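Local coordinates for ComZ (Thermus thermophilus, PDB 6QVI), which probably acts as a DNA receptor at the pilus tip, a competence pilin that carries a beta-solenoid domain on a pseudopilin-like domain, at residues Q34-R39 against I129-Y134; R197-Y202 against L427-A432; T340-C345 against R358-G363; I441-Q446 against G456-V461. All blocks are in the same frame, centred on the assembly; numbering follows the deposited sequence.

Overall arrangement
Contact 1 comes first along the chain and closes before the others open; it lies in what is evidently the pseudopilin-like domain, where helix 12-40 packs on the end of strand 120-130. The other three lie in the large beta-rich part beyond it. Contact 2 is nearest to contact 1, with centres about 26 Å apart, and closes a loop of more than 220 residues. Contact 3 is nested within that loop, on a separate mixed sheet, its centre about 45 Å from that of contact 1. Contact 4 follows contact 2 in sequence and pairs neighbouring strands of the solenoid. Contacts 2, 3 and 4 have centres 23 to 25 Å apart, and none touches another. The molecule is thus elongated and probably modular.

Contact 1. Residues Q34-R39 against I129-Y134; sequences QQYVWR and ISNSDY
The side chain of Asn131 lies between Tyr36 and Arg39, two residues near the end of helix 12-40. Its amide runs past the Tyr36 side chain in the opposite direction, with the amide and ring planes only 24° apart. Against Arg39 it crosses obliquely, and Asn131 CG comes within 3.6 Å of Arg39 CB. Tyr36 holds its CG anti to the backbone N (chi1 154°), which carries the ring across to the strand end. There the ring meets Ser130 with its edge: CE2 is 3.5 Å from Ser130 O, which lies near the ring plane. Next to it, Tyr36 CD2 makes an apolar contact with Ile129 CG2 at 3.8 Å, the two side chains crossing at a slant. Arg39 meets the amide with CB and the flank of its chain at CD; extended from CG to NE, the chain takes the guanidinium away to Gln35, where NH1 donates to OE1 at 3.0 Å, and to the carbonyl of Thr53. An alanine in place of Asn131 would remove the amide lying between Tyr36 and Arg39 and would probably loosen the packing of the helix on the strand end. This is probably the pseudopilin-like domain, where the long helix packs on an antiparallel sheet as in pilins: Ile129 also touches Leu32 of the helix and Phe518 of strand 517-529, to which Ser130 is joined through backbone bonds to Val517.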
loop_
_atom_site.group_PDB
_atom_site.type_symbol
_atom_site.label_atom_id
_atom_site.label_comp_id
_atom_site.label_asym_id
_atom_site.label_seq_id
_atom_site.Cartn_x
_atom_site.Cartn_y
_atom_site.Cartn_z
ATOM N N GLN A 34 10.814 -11.013 16.068
ATOM C CA GLN A 34 10.255 -9.705 16.367
ATOM C C GLN A 34 10.713 -8.676 15.342
ATOM O O GLN A 34 9.964 -7.758 14.993
ATOM C CB GLN A 34 10.622 -9.244 17.772
ATOM C CG GLN A 34 9.750 -8.076 18.158
ATOM C CD GLN A 34 10.338 -7.203 19.233
ATOM O OE1 GLN A 34 11.202 -6.364 18.956
ATOM N NE2 GLN A 34 9.839 -7.340 20.447
ATOM N N GLN A 35 11.919 -8.848 14.809
ATOM C CA GLN A 35 12.339 -8.044 13.677
ATOM C C GLN A 35 11.489 -8.354 12.453
ATOM O O GLN A 35 11.314 -7.487 11.592
ATOM C CB GLN A 35 13.820 -8.292 13.397
ATOM C CG GLN A 35 14.740 -7.549 14.362
ATOM C CD GLN A 35 14.983 -6.125 13.909
ATOM O OE1 GLN A 35 15.350 -5.892 12.763
ATOM N NE2 GLN A 35 14.739 -5.164 14.788
ATOM N N TYR A 36 10.936 -9.576 12.374
ATOM C CA TYR A 36 10.061 -9.935 11.267
ATOM C C TYR A 36 8.671 -9.317 11.411
ATOM O O TYR A 36 8.063 -8.936 10.413
ATOM C CB TYR A 36 9.946 -11.456 11.153
ATOM C CG TYR A 36 8.644 -11.901 10.501
ATOM C CD1 TYR A 36 7.556 -12.304 11.264
ATOM C CD2 TYR A 36 8.506 -11.894 9.109
ATOM C CE1 TYR A 36 6.384 -12.695 10.675
ATOM C CE2 TYR A 36 7.322 -12.295 8.496
ATOM C CZ TYR A 36 6.263 -12.694 9.288
ATOM O OH TYR A 36 5.073 -13.098 8.706
ATOM N N VAL A 37 8.156 -9.215 12.630
ATOM C CA VAL A 37 6.853 -8.586 12.834
ATOM C C VAL A 37 6.967 -7.076 12.776
ATOM O O VAL A 37 5.981 -6.392 12.494
ATOM C CB VAL A 37 6.187 -9.015 14.159
ATOM C CG1 VAL A 37 6.330 -10.521 14.392
ATOM C CG2 VAL A 37 6.734 -8.198 15.335
ATOM N N TRP A 38 8.133 -6.510 13.094
ATOM C CA TRP A 38 8.189 -5.062 13.016
ATOM C C TRP A 38 8.138 -4.575 11.577
ATOM O O TRP A 38 7.649 -3.460 11.324
ATOM C CB TRP A 38 9.438 -4.511 13.715
ATOM C CG TRP A 38 9.350 -3.016 13.826
ATOM C CD1 TRP A 38 8.398 -2.288 14.513
ATOM C CD2 TRP A 38 10.192 -2.055 13.180
ATOM N NE1 TRP A 38 8.612 -0.939 14.340
ATOM C CE2 TRP A 38 9.705 -0.765 13.530
ATOM C CE3 TRP A 38 11.312 -2.155 12.346
ATOM C CZ2 TRP A 38 10.309 0.411 13.078
ATOM C CZ3 TRP A 38 11.907 -0.989 11.896
ATOM C CH2 TRP A 38 11.405 0.280 12.265
ATOM N N ARG A 39 8.547 -5.413 10.627
ATOM C CA ARG A 39 8.458 -5.079 9.212
ATOM C C ARG A 39 7.139 -5.483 8.587
ATOM O O ARG A 39 6.814 -4.973 7.510
ATOM C CB ARG A 39 9.592 -5.771 8.462
ATOM C CG ARG A 39 10.889 -5.042 8.543
ATOM C CD ARG A 39 12.001 -5.906 8.061
ATOM N NE ARG A 39 13.248 -5.151 8.027
ATOM C CZ ARG A 39 14.031 -4.938 9.083
ATOM N NH1 ARG A 39 13.681 -5.402 10.282
ATOM N NH2 ARG A 39 15.151 -4.239 8.937
ATOM N N ILE A 129 12.786 -16.252 5.758
ATOM C CA ILE A 129 12.013 -15.108 6.216
ATOM C C ILE A 129 11.731 -14.192 5.044
ATOM O O ILE A 129 12.662 -13.724 4.375
ATOM C CB ILE A 129 12.721 -14.308 7.318
ATOM C CG1 ILE A 129 13.189 -15.246 8.438
ATOM C CG2 ILE A 129 11.812 -13.186 7.837
ATOM C CD1 ILE A 129 13.902 -14.480 9.511
ATOM N N SER A 130 10.443 -13.898 4.814
ATOM C CA SER A 130 10.056 -12.931 3.796
ATOM C C SER A 130 8.922 -12.078 4.342
ATOM O O SER A 130 8.048 -12.583 5.057
ATOM C CB SER A 130 9.688 -13.655 2.496
ATOM O OG SER A 130 8.507 -14.421 2.640
ATOM N N ASN A 131 8.981 -10.774 4.074
ATOM C CA ASN A 131 7.945 -9.855 4.542
ATOM C C ASN A 131 6.852 -9.604 3.493
ATOM O O ASN A 131 7.002 -9.882 2.299
ATOM C CB ASN A 131 8.589 -8.530 4.964
ATOM C CG ASN A 131 9.291 -8.628 6.323
ATOM O OD1 ASN A 131 8.636 -8.619 7.372
ATOM N ND2 ASN A 131 10.633 -8.754 6.306
ATOM N N SER A 132 5.722 -9.072 3.954
ATOM C CA SER A 132 4.654 -8.784 3.003
ATOM C C SER A 132 5.096 -7.699 2.044
ATOM O O SER A 132 4.858 -7.793 0.830
ATOM C CB SER A 132 3.353 -8.381 3.705
ATOM O OG SER A 132 2.675 -9.514 4.225
ATOM N N ASP A 133 5.753 -6.670 2.582
ATOM C CA ASP A 133 6.137 -5.469 1.848
ATOM C C ASP A 133 4.911 -4.843 1.166
ATOM O O ASP A 133 4.728 -4.887 -0.057
ATOM C CB ASP A 133 7.270 -5.767 0.860
ATOM C CG ASP A 133 7.764 -4.511 0.130
ATOM O OD1 ASP A 133 7.453 -3.387 0.601
ATOM O OD2 ASP A 133 8.476 -4.646 -0.898
ATOM N N TYR A 134 4.071 -4.253 2.012
ATOM C CA TYR A 134 2.889 -3.552 1.529
ATOM C C TYR A 134 3.327 -2.490 0.534
ATOM O O TYR A 134 4.004 -1.524 0.897
ATOM C CB TYR A 134 2.143 -2.932 2.717
ATOM C CG TYR A 134 1.306 -3.923 3.534
ATOM C CD1 TYR A 134 0.216 -4.583 2.958
ATOM C CD2 TYR A 134 1.653 -4.263 4.849
ATOM C CE1 TYR A 134 -0.552 -5.489 3.684
ATOM C CE2 TYR A 134 0.899 -5.183 5.583
ATOM C CZ TYR A 134 -0.205 -5.796 4.991
ATOM O OH TYR A 134 -0.979 -6.709 5.683
#

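Contact 2. Residues R197-Y202 against L427-A432; sequences RVEPSY and LFPNHA
The carbonyl oxygen of Phe428 is gripped by one hydrogen bond and one CA-H...O contact. Glu199 N approaches it at 2.7 Å, nearly along the C=O axis and almost straight at hydrogen (165°), while Val198 CA comes to 3.2 Å. The amide of the same residue is used as well, Phe428 N donating to Arg197 O at 2.8 Å, so two hydrogen bonds flank Val198 and make a single backbone bridge between it and Phe428. A cis peptide follows Phe428, and the Pro429 ring that it places crosses Tyr202 at about a right angle. Pro429 CD sits over the centre of the Tyr202 ring in a CH-pi contact, 3.7 Å from the centroid. Glu199 bends at chi2 (-87°) so that its carboxylate stacks on the Asn430 amide, with OE2 3.6 Å from ND2. The bridge thus joins two loops distant in sequence: the one before strand 204-205 and the one leading into strand 432-437. Met449 of strand 447-449 packs against Arg197, Val198 and Phe428, and Arg197 reaches Asp388 of strand 387-392 in a salt bridge.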
loop_
_atom_site.group_PDB
_atom_site.type_symbol
_atom_site.label_atom_id
_atom_site.label_comp_id
_atom_site.label_asym_id
_atom_site.label_seq_id
_atom_site.Cartn_x
_atom_site.Cartn_y
_atom_site.Cartn_z
ATOM N N ARG A 197 -5.580 20.472 5.963
ATOM C CA ARG A 197 -6.271 19.173 5.859
ATOM C C ARG A 197 -5.402 17.972 6.283
ATOM O O ARG A 197 -5.920 16.850 6.371
ATOM C CB ARG A 197 -6.766 18.962 4.436
ATOM C CG ARG A 197 -7.429 20.204 3.833
ATOM C CD ARG A 197 -8.422 20.802 4.808
ATOM N NE ARG A 197 -9.808 20.514 4.513
ATOM C CZ ARG A 197 -10.587 21.342 3.834
ATOM N NH1 ARG A 197 -10.115 22.488 3.361
ATOM N NH2 ARG A 197 -11.835 21.018 3.604
ATOM N N VAL A 198 -4.073 18.145 6.438
ATOM C CA VAL A 198 -3.144 17.046 6.711
ATOM C C VAL A 198 -2.492 17.215 8.080
ATOM O O VAL A 198 -2.267 18.334 8.560
ATOM C CB VAL A 198 -2.094 16.926 5.587
ATOM C CG1 VAL A 198 -2.764 16.982 4.247
ATOM C CG2 VAL A 198 -1.051 18.016 5.679
ATOM N N GLU A 199 -2.203 16.070 8.698
ATOM C CA GLU A 199 -1.500 15.990 9.976
ATOM C C GLU A 199 -0.099 16.600 9.888
ATOM O O GLU A 199 0.571 16.461 8.860
ATOM C CB GLU A 199 -1.381 14.529 10.424
ATOM C CG GLU A 199 -2.691 13.866 10.799
ATOM C CD GLU A 199 -3.047 14.097 12.256
ATOM O OE1 GLU A 199 -4.128 14.669 12.514
ATOM O OE2 GLU A 199 -2.247 13.700 13.137
ATOM N N PRO A 200 0.366 17.309 10.950
ATOM C CA PRO A 200 1.730 17.883 10.954
ATOM C C PRO A 200 2.838 16.952 10.475
ATOM O O PRO A 200 3.616 17.310 9.586
ATOM C CB PRO A 200 1.935 18.257 12.425
ATOM C CG PRO A 200 0.559 18.532 12.941
ATOM C CD PRO A 200 -0.401 17.667 12.160
ATOM N N SER A 201 2.941 15.760 11.065
ATOM C CA SER A 201 3.995 14.824 10.686
ATOM C C SER A 201 3.916 14.411 9.227
ATOM O O SER A 201 4.840 13.750 8.733
ATOM C CB SER A 201 3.935 13.569 11.559
ATOM O OG SER A 201 4.538 12.465 10.901
ATOM N N TYR A 202 2.855 14.794 8.520
ATOM C CA TYR A 202 2.641 14.358 7.150
ATOM C C TYR A 202 2.695 15.501 6.148
ATOM O O TYR A 202 2.422 15.269 4.963
ATOM C CB TYR A 202 1.288 13.632 7.048
ATOM C CG TYR A 202 1.301 12.252 7.686
ATOM C CD1 TYR A 202 0.989 12.104 9.033
ATOM C CD2 TYR A 202 1.634 11.111 6.960
ATOM C CE1 TYR A 202 0.998 10.872 9.642
ATOM C CE2 TYR A 202 1.646 9.861 7.565
ATOM C CZ TYR A 202 1.323 9.755 8.911
ATOM O OH TYR A 202 1.325 8.535 9.544
ATOM N N LEU A 427 -8.139 14.790 10.485
ATOM C CA LEU A 427 -7.184 15.256 9.487
ATOM C C LEU A 427 -6.517 14.077 8.791
ATOM O O LEU A 427 -6.317 13.009 9.383
ATOM C CB LEU A 427 -6.138 16.178 10.138
ATOM C CG LEU A 427 -6.626 17.601 10.443
ATOM C CD1 LEU A 427 -6.040 18.203 11.786
ATOM C CD2 LEU A 427 -6.344 18.466 9.251
ATOM N N PHE A 428 -6.178 14.295 7.525
ATOM C CA PHE A 428 -5.528 13.278 6.717
ATOM C C PHE A 428 -4.124 12.995 7.248
ATOM O O PHE A 428 -3.385 13.926 7.584
ATOM C CB PHE A 428 -5.423 13.757 5.277
ATOM C CG PHE A 428 -5.621 12.680 4.260
ATOM C CD1 PHE A 428 -6.838 12.032 4.150
ATOM C CD2 PHE A 428 -4.579 12.290 3.433
ATOM C CE1 PHE A 428 -7.031 11.032 3.212
ATOM C CE2 PHE A 428 -4.760 11.283 2.497
ATOM C CZ PHE A 428 -5.998 10.654 2.387
ATOM N N PRO A 429 -3.706 11.726 7.287
ATOM C CA PRO A 429 -4.518 10.610 6.814
ATOM C C PRO A 429 -5.178 9.848 7.952
ATOM O O PRO A 429 -5.401 8.646 7.816
ATOM C CB PRO A 429 -3.500 9.723 6.103
ATOM C CG PRO A 429 -2.197 9.984 6.855
ATOM C CD PRO A 429 -2.360 11.270 7.665
ATOM N N ASN A 430 -5.444 10.545 9.029
ATOM C CA ASN A 430 -6.157 9.903 10.070
ATOM C C ASN A 430 -7.627 10.128 9.766
ATOM O O ASN A 430 -8.413 9.890 10.641
ATOM C CB ASN A 430 -5.830 10.542 11.396
ATOM C CG ASN A 430 -4.458 10.176 11.889
ATOM O OD1 ASN A 430 -3.697 9.536 11.189
ATOM N ND2 ASN A 430 -4.138 10.580 13.103
ATOM N N HIS A 431 -8.015 10.430 8.547
ATOM C CA HIS A 431 -9.401 10.630 8.245
ATOM C C HIS A 431 -9.466 10.539 6.767
ATOM O O HIS A 431 -9.131 11.472 6.087
ATOM C CB HIS A 431 -9.784 12.013 8.660
ATOM C CG HIS A 431 -11.179 12.368 8.317
ATOM N ND1 HIS A 431 -11.598 13.669 8.207
ATOM C CD2 HIS A 431 -12.255 11.597 8.058
ATOM C CE1 HIS A 431 -12.877 13.685 7.898
ATOM N NE2 HIS A 431 -13.297 12.443 7.797
ATOM N N ALA A 432 -9.907 9.411 6.257
ATOM C CA ALA A 432 -9.925 9.229 4.831
ATOM C C ALA A 432 -11.174 8.616 4.278
ATOM O O ALA A 432 -11.782 7.769 4.879
ATOM C CB ALA A 432 -8.755 8.363 4.454
#

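Contact 3. Residues T340-C345 against R358-G363; sequences TQSVDC and RYTYTG
Val343 and Tyr359 exchange two backbone hydrogen bonds. Val343 O receives Tyr359 N at 2.7 Å, nearly along the C=O axis, and Val343 N donates to Tyr359 O at 3.1 Å on a lone pair. One step along, Asp344 and Arg358 form a non-hydrogen-bonded pair with side chains alongside each other and pointing the same way. Arg358 bends at chi2 and chi3, and its CD lies by the Asp344 carboxylate; OD1 stays 4.0 Å from NE, beyond salt-bridge range. This is an antiparallel pair of strands inside a mixed sheet, with strand 366-371 on the far side of strand 357-360. Past the strand ends Ser342 OG takes a weak bond from Tyr361 N at 3.0 Å, and the Tyr361 side chain runs beside Thr340 in the same direction. An alanine at Tyr361 would remove the ring lying along Thr340 and would probably leave Thr340 less well packed. Further out, Asp344 OD1 is hydrogen-bonded to Thr346 OG1, and Tyr359 OH to the carbonyl of Asp339. Cys345 ties its strand by a disulfide to Cys327 of helix 325-329.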
loop_
_atom_site.group_PDB
_atom_site.type_symbol
_atom_site.label_atom_id
_atom_site.label_comp_id
_atom_site.label_asym_id
_atom_site.label_seq_id
_atom_site.Cartn_x
_atom_site.Cartn_y
_atom_site.Cartn_z
ATOM N N THR A 340 -26.772 20.648 -5.646
ATOM C CA THR A 340 -27.411 21.669 -4.811
ATOM C C THR A 340 -28.634 21.216 -3.990
ATOM O O THR A 340 -29.298 22.073 -3.390
ATOM C CB THR A 340 -27.791 22.864 -5.685
ATOM O OG1 THR A 340 -28.409 23.877 -4.883
ATOM C CG2 THR A 340 -28.715 22.436 -6.803
ATOM N N GLN A 341 -29.047 19.954 -4.019
ATOM C CA GLN A 341 -30.143 19.556 -3.134
ATOM C C GLN A 341 -29.708 18.443 -2.201
ATOM O O GLN A 341 -29.238 17.398 -2.650
ATOM C CB GLN A 341 -31.412 19.193 -3.896
ATOM C CG GLN A 341 -32.492 18.870 -2.873
ATOM C CD GLN A 341 -33.123 20.130 -2.239
ATOM O OE1 GLN A 341 -33.244 21.191 -2.854
ATOM N NE2 GLN A 341 -33.491 19.996 -0.947
ATOM N N SER A 342 -29.884 18.683 -0.903
ATOM C CA SER A 342 -29.449 17.746 0.118
ATOM C C SER A 342 -30.140 16.397 -0.013
ATOM O O SER A 342 -31.330 16.295 -0.346
ATOM C CB SER A 342 -29.712 18.306 1.521
ATOM O OG SER A 342 -28.954 19.483 1.761
ATOM N N VAL A 343 -29.375 15.351 0.279
ATOM C CA VAL A 343 -29.852 13.982 0.194
ATOM C C VAL A 343 -29.421 13.274 1.466
ATOM O O VAL A 343 -28.240 13.314 1.832
ATOM C CB VAL A 343 -29.282 13.285 -1.054
ATOM C CG1 VAL A 343 -29.657 11.823 -1.071
ATOM C CG2 VAL A 343 -29.757 14.002 -2.316
ATOM N N ASP A 344 -30.369 12.616 2.124
ATOM C CA ASP A 344 -30.119 11.945 3.395
ATOM C C ASP A 344 -30.299 10.442 3.172
ATOM O O ASP A 344 -31.419 9.922 3.204
ATOM C CB ASP A 344 -31.056 12.481 4.479
ATOM C CG ASP A 344 -30.741 11.928 5.876
ATOM O OD1 ASP A 344 -29.940 10.980 5.994
ATOM O OD2 ASP A 344 -31.316 12.436 6.866
ATOM N N CYS A 345 -29.198 9.733 2.958
ATOM C CA CYS A 345 -29.249 8.277 2.871
ATOM C C CYS A 345 -28.798 7.613 4.154
ATOM O O CYS A 345 -28.079 6.615 4.106
ATOM C CB CYS A 345 -28.415 7.756 1.712
ATOM S SG CYS A 345 -29.180 8.010 0.133
ATOM N N ARG A 358 -24.933 10.906 4.105
ATOM C CA ARG A 358 -25.792 12.074 4.197
ATOM C C ARG A 358 -25.060 13.241 3.555
ATOM O O ARG A 358 -23.857 13.407 3.779
ATOM C CB ARG A 358 -26.137 12.385 5.648
ATOM C CG ARG A 358 -27.039 13.563 5.804
ATOM C CD ARG A 358 -27.952 13.341 6.975
ATOM N NE ARG A 358 -27.191 12.978 8.158
ATOM C CZ ARG A 358 -26.803 13.851 9.074
ATOM N NH1 ARG A 358 -27.121 15.134 8.931
ATOM N NH2 ARG A 358 -26.104 13.448 10.127
ATOM N N TYR A 359 -25.752 13.997 2.706
ATOM C CA TYR A 359 -25.112 15.074 1.956
ATOM C C TYR A 359 -25.864 16.394 2.183
ATOM O O TYR A 359 -26.927 16.621 1.595
ATOM C CB TYR A 359 -25.063 14.745 0.469
ATOM C CG TYR A 359 -24.594 15.892 -0.420
ATOM C CD1 TYR A 359 -23.568 16.755 -0.024
ATOM C CD2 TYR A 359 -25.293 16.206 -1.581
ATOM C CE1 TYR A 359 -23.175 17.816 -0.847
ATOM C CE2 TYR A 359 -24.945 17.274 -2.376
ATOM C CZ TYR A 359 -23.869 18.073 -2.036
ATOM O OH TYR A 359 -23.517 19.134 -2.863
ATOM N N THR A 360 -25.339 17.239 3.064
ATOM C CA THR A 360 -25.948 18.541 3.309
ATOM C C THR A 360 -25.435 19.563 2.293
ATOM O O THR A 360 -24.349 19.411 1.718
ATOM C CB THR A 360 -25.678 19.017 4.739
ATOM O OG1 THR A 360 -25.747 17.905 5.638
ATOM C CG2 THR A 360 -26.718 20.005 5.141
ATOM N N TYR A 361 -26.218 20.628 2.096
ATOM C CA TYR A 361 -25.838 21.756 1.249
ATOM C C TYR A 361 -25.936 23.043 2.075
ATOM O O TYR A 361 -26.920 23.274 2.781
ATOM C CB TYR A 361 -26.744 21.824 0.006
ATOM C CG TYR A 361 -26.667 23.124 -0.786
ATOM C CD1 TYR A 361 -25.507 23.911 -0.803
ATOM C CD2 TYR A 361 -27.791 23.619 -1.426
ATOM C CE1 TYR A 361 -25.451 25.106 -1.486
ATOM C CE2 TYR A 361 -27.743 24.826 -2.121
ATOM C CZ TYR A 361 -26.564 25.562 -2.134
ATOM O OH TYR A 361 -26.468 26.751 -2.801
ATOM N N THR A 362 -24.913 23.881 1.950
ATOM C CA THR A 362 -24.639 25.027 2.809
ATOM C C THR A 362 -24.884 26.381 2.156
ATOM O O THR A 362 -25.405 27.299 2.800
ATOM C CB THR A 362 -23.163 24.960 3.232
ATOM O OG1 THR A 362 -22.323 25.139 2.077
ATOM C CG2 THR A 362 -22.778 23.613 3.818
ATOM N N GLY A 363 -24.516 26.531 0.893
ATOM C CA GLY A 363 -24.354 27.845 0.303
ATOM C C GLY A 363 -22.876 28.084 0.071
ATOM O O GLY A 363 -22.470 28.614 -0.968
#

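Contact 4. Residues I441-Q446 against G456-V461; sequences IYQRGQ and GTFRVV
Strands 441-443 and 457-461 run parallel, 12° apart and in register, with Ile441 beside Phe458, Tyr442 beside Arg459 and Gln443 beside Val460. Parallel pairing of strands so close in sequence is the mark of successive coils of a beta-solenoid, here continued by strand 409-415 before and strand 474-478 after. The ladder has three hydrogen bonds. Ile441 N donates to Thr457 O, and Arg459 N to Ile441 O at 2.6 Å, nearly along the C=O axis. Gln443 N reaches Arg459 O from above the carbonyl plane. On one face of the sheet Ile441 CG2 packs obliquely on Phe458 CD1 at 3.7 Å, and both side chains also touch Val452 of strand 451-454. The Gln443 amide lies beside the Phe458 ring with the planes 86° apart, its OE1 at the ring edge. On the other face the Tyr442 ring is covered from both sides. Arg459 CB makes a CH-pi contact with one face, 4.0 Å from the centroid, and the guanidinium of Arg444 lies over the opposite face, while Val461 CG1 touches the ring edge. Tyr442 OH is hydrogen-bonded to Gln483 O and Thr478 OG1, Arg444 forms a salt bridge with Asp414, and Arg459 one with Asp440. Gln443, the last residue of its strand, donates from NE2 to Gly445 O just beyond at 3.2 Å, the oxygen lying in the amide plane.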
loop_
_atom_site.group_PDB
_atom_site.type_symbol
_atom_site.label_atom_id
_atom_site.label_comp_id
_atom_site.label_asym_id
_atom_site.label_seq_id
_atom_site.Cartn_x
_atom_site.Cartn_y
_atom_site.Cartn_z
ATOM N N ILE A 441 -13.089 6.898 -13.526
ATOM C CA ILE A 441 -13.092 8.046 -12.621
ATOM C C ILE A 441 -12.572 9.257 -13.371
ATOM O O ILE A 441 -11.479 9.225 -13.942
ATOM C CB ILE A 441 -12.239 7.835 -11.357
ATOM C CG1 ILE A 441 -12.867 6.795 -10.457
ATOM C CG2 ILE A 441 -12.082 9.172 -10.598
ATOM C CD1 ILE A 441 -12.300 6.848 -9.123
ATOM N N TYR A 442 -13.323 10.340 -13.304
ATOM C CA TYR A 442 -12.929 11.602 -13.890
ATOM C C TYR A 442 -12.893 12.610 -12.761
ATOM O O TYR A 442 -13.930 12.880 -12.137
ATOM C CB TYR A 442 -13.913 12.031 -14.981
ATOM C CG TYR A 442 -13.330 12.963 -16.031
ATOM C CD1 TYR A 442 -12.720 14.161 -15.677
ATOM C CD2 TYR A 442 -13.336 12.603 -17.374
ATOM C CE1 TYR A 442 -12.168 14.985 -16.644
ATOM C CE2 TYR A 442 -12.780 13.404 -18.339
ATOM C CZ TYR A 442 -12.201 14.601 -17.981
ATOM O OH TYR A 442 -11.648 15.408 -18.968
ATOM N N GLN A 443 -11.718 13.188 -12.522
ATOM C CA GLN A 443 -11.573 14.272 -11.554
ATOM C C GLN A 443 -11.371 15.602 -12.290
ATOM O O GLN A 443 -10.312 15.833 -12.891
ATOM C CB GLN A 443 -10.407 13.997 -10.608
ATOM C CG GLN A 443 -9.906 15.228 -9.883
ATOM C CD GLN A 443 -8.648 14.947 -9.118
ATOM O OE1 GLN A 443 -8.288 13.790 -8.918
ATOM N NE2 GLN A 443 -7.987 15.992 -8.636
ATOM N N ARG A 444 -12.356 16.497 -12.191
ATOM C CA ARG A 444 -12.154 17.864 -12.651
ATOM C C ARG A 444 -12.027 18.879 -11.510
ATOM O O ARG A 444 -11.693 20.049 -11.781
ATOM C CB ARG A 444 -13.285 18.304 -13.612
ATOM C CG ARG A 444 -13.833 17.223 -14.565
ATOM C CD ARG A 444 -15.013 17.686 -15.448
ATOM N NE ARG A 444 -15.255 16.751 -16.555
ATOM C CZ ARG A 444 -15.979 15.634 -16.489
ATOM N NH1 ARG A 444 -16.574 15.253 -15.366
ATOM N NH2 ARG A 444 -16.089 14.882 -17.575
ATOM N N GLY A 445 -12.260 18.464 -10.254
ATOM C CA GLY A 445 -11.926 19.305 -9.110
ATOM C C GLY A 445 -10.431 19.488 -8.938
ATOM O O GLY A 445 -9.625 18.649 -9.344
ATOM N N GLN A 446 -10.045 20.630 -8.371
ATOM C CA GLN A 446 -8.618 20.910 -8.379
ATOM C C GLN A 446 -7.873 20.085 -7.340
ATOM O O GLN A 446 -6.751 19.641 -7.592
ATOM C CB GLN A 446 -8.373 22.413 -8.197
ATOM C CG GLN A 446 -8.324 23.094 -9.565
ATOM C CD GLN A 446 -7.423 24.323 -9.673
ATOM O OE1 GLN A 446 -7.263 24.853 -10.775
ATOM N NE2 GLN A 446 -6.830 24.772 -8.555
ATOM N N GLY A 456 -11.619 0.782 -14.434
ATOM C CA GLY A 456 -11.359 1.132 -15.813
ATOM C C GLY A 456 -10.199 2.100 -15.919
ATOM O O GLY A 456 -9.052 1.698 -15.677
ATOM N N THR A 457 -10.452 3.374 -16.227
ATOM C CA THR A 457 -9.367 4.336 -16.329
ATOM C C THR A 457 -9.636 5.500 -15.383
ATOM O O THR A 457 -10.789 5.901 -15.163
ATOM C CB THR A 457 -9.136 4.848 -17.796
ATOM O OG1 THR A 457 -9.953 5.999 -18.054
ATOM C CG2 THR A 457 -9.391 3.723 -18.834
ATOM N N PHE A 458 -8.594 6.163 -14.950
ATOM C CA PHE A 458 -8.778 7.298 -14.104
ATOM C C PHE A 458 -8.322 8.501 -14.854
ATOM O O PHE A 458 -7.172 8.600 -15.136
ATOM C CB PHE A 458 -7.918 7.143 -12.907
ATOM C CG PHE A 458 -7.729 8.381 -12.144
ATOM C CD1 PHE A 458 -8.404 8.579 -11.003
ATOM C CD2 PHE A 458 -6.847 9.307 -12.547
ATOM C CE1 PHE A 458 -8.225 9.706 -10.276
ATOM C CE2 PHE A 458 -6.647 10.437 -11.828
ATOM C CZ PHE A 458 -7.342 10.641 -10.688
ATOM N N ARG A 459 -9.237 9.405 -15.176
ATOM C CA ARG A 459 -8.926 10.614 -15.906
ATOM C C ARG A 459 -8.783 11.780 -14.996
ATOM O O ARG A 459 -9.400 11.859 -13.979
ATOM C CB ARG A 459 -9.998 10.951 -16.916
ATOM C CG ARG A 459 -10.110 9.961 -18.045
ATOM C CD ARG A 459 -10.938 10.477 -19.192
ATOM N NE ARG A 459 -10.872 9.543 -20.291
ATOM C CZ ARG A 459 -11.522 8.407 -20.307
ATOM N NH1 ARG A 459 -12.278 8.092 -19.292
ATOM N NH2 ARG A 459 -11.416 7.588 -21.322
ATOM N N VAL A 460 -7.953 12.711 -15.401
ATOM C CA VAL A 460 -7.709 13.887 -14.622
ATOM C C VAL A 460 -7.319 14.989 -15.587
ATOM O O VAL A 460 -6.843 14.739 -16.664
ATOM C CB VAL A 460 -6.627 13.603 -13.610
ATOM C CG1 VAL A 460 -5.325 13.370 -14.310
ATOM C CG2 VAL A 460 -6.531 14.674 -12.564
ATOM N N VAL A 461 -7.588 16.213 -15.206
ATOM C CA VAL A 461 -7.312 17.383 -16.019
ATOM C C VAL A 461 -5.979 18.000 -15.605
ATOM O O VAL A 461 -5.607 17.973 -14.421
ATOM C CB VAL A 461 -8.471 18.377 -15.859
ATOM C CG1 VAL A 461 -9.663 17.974 -16.749
ATOM C CG2 VAL A 461 -8.913 18.305 -14.415
#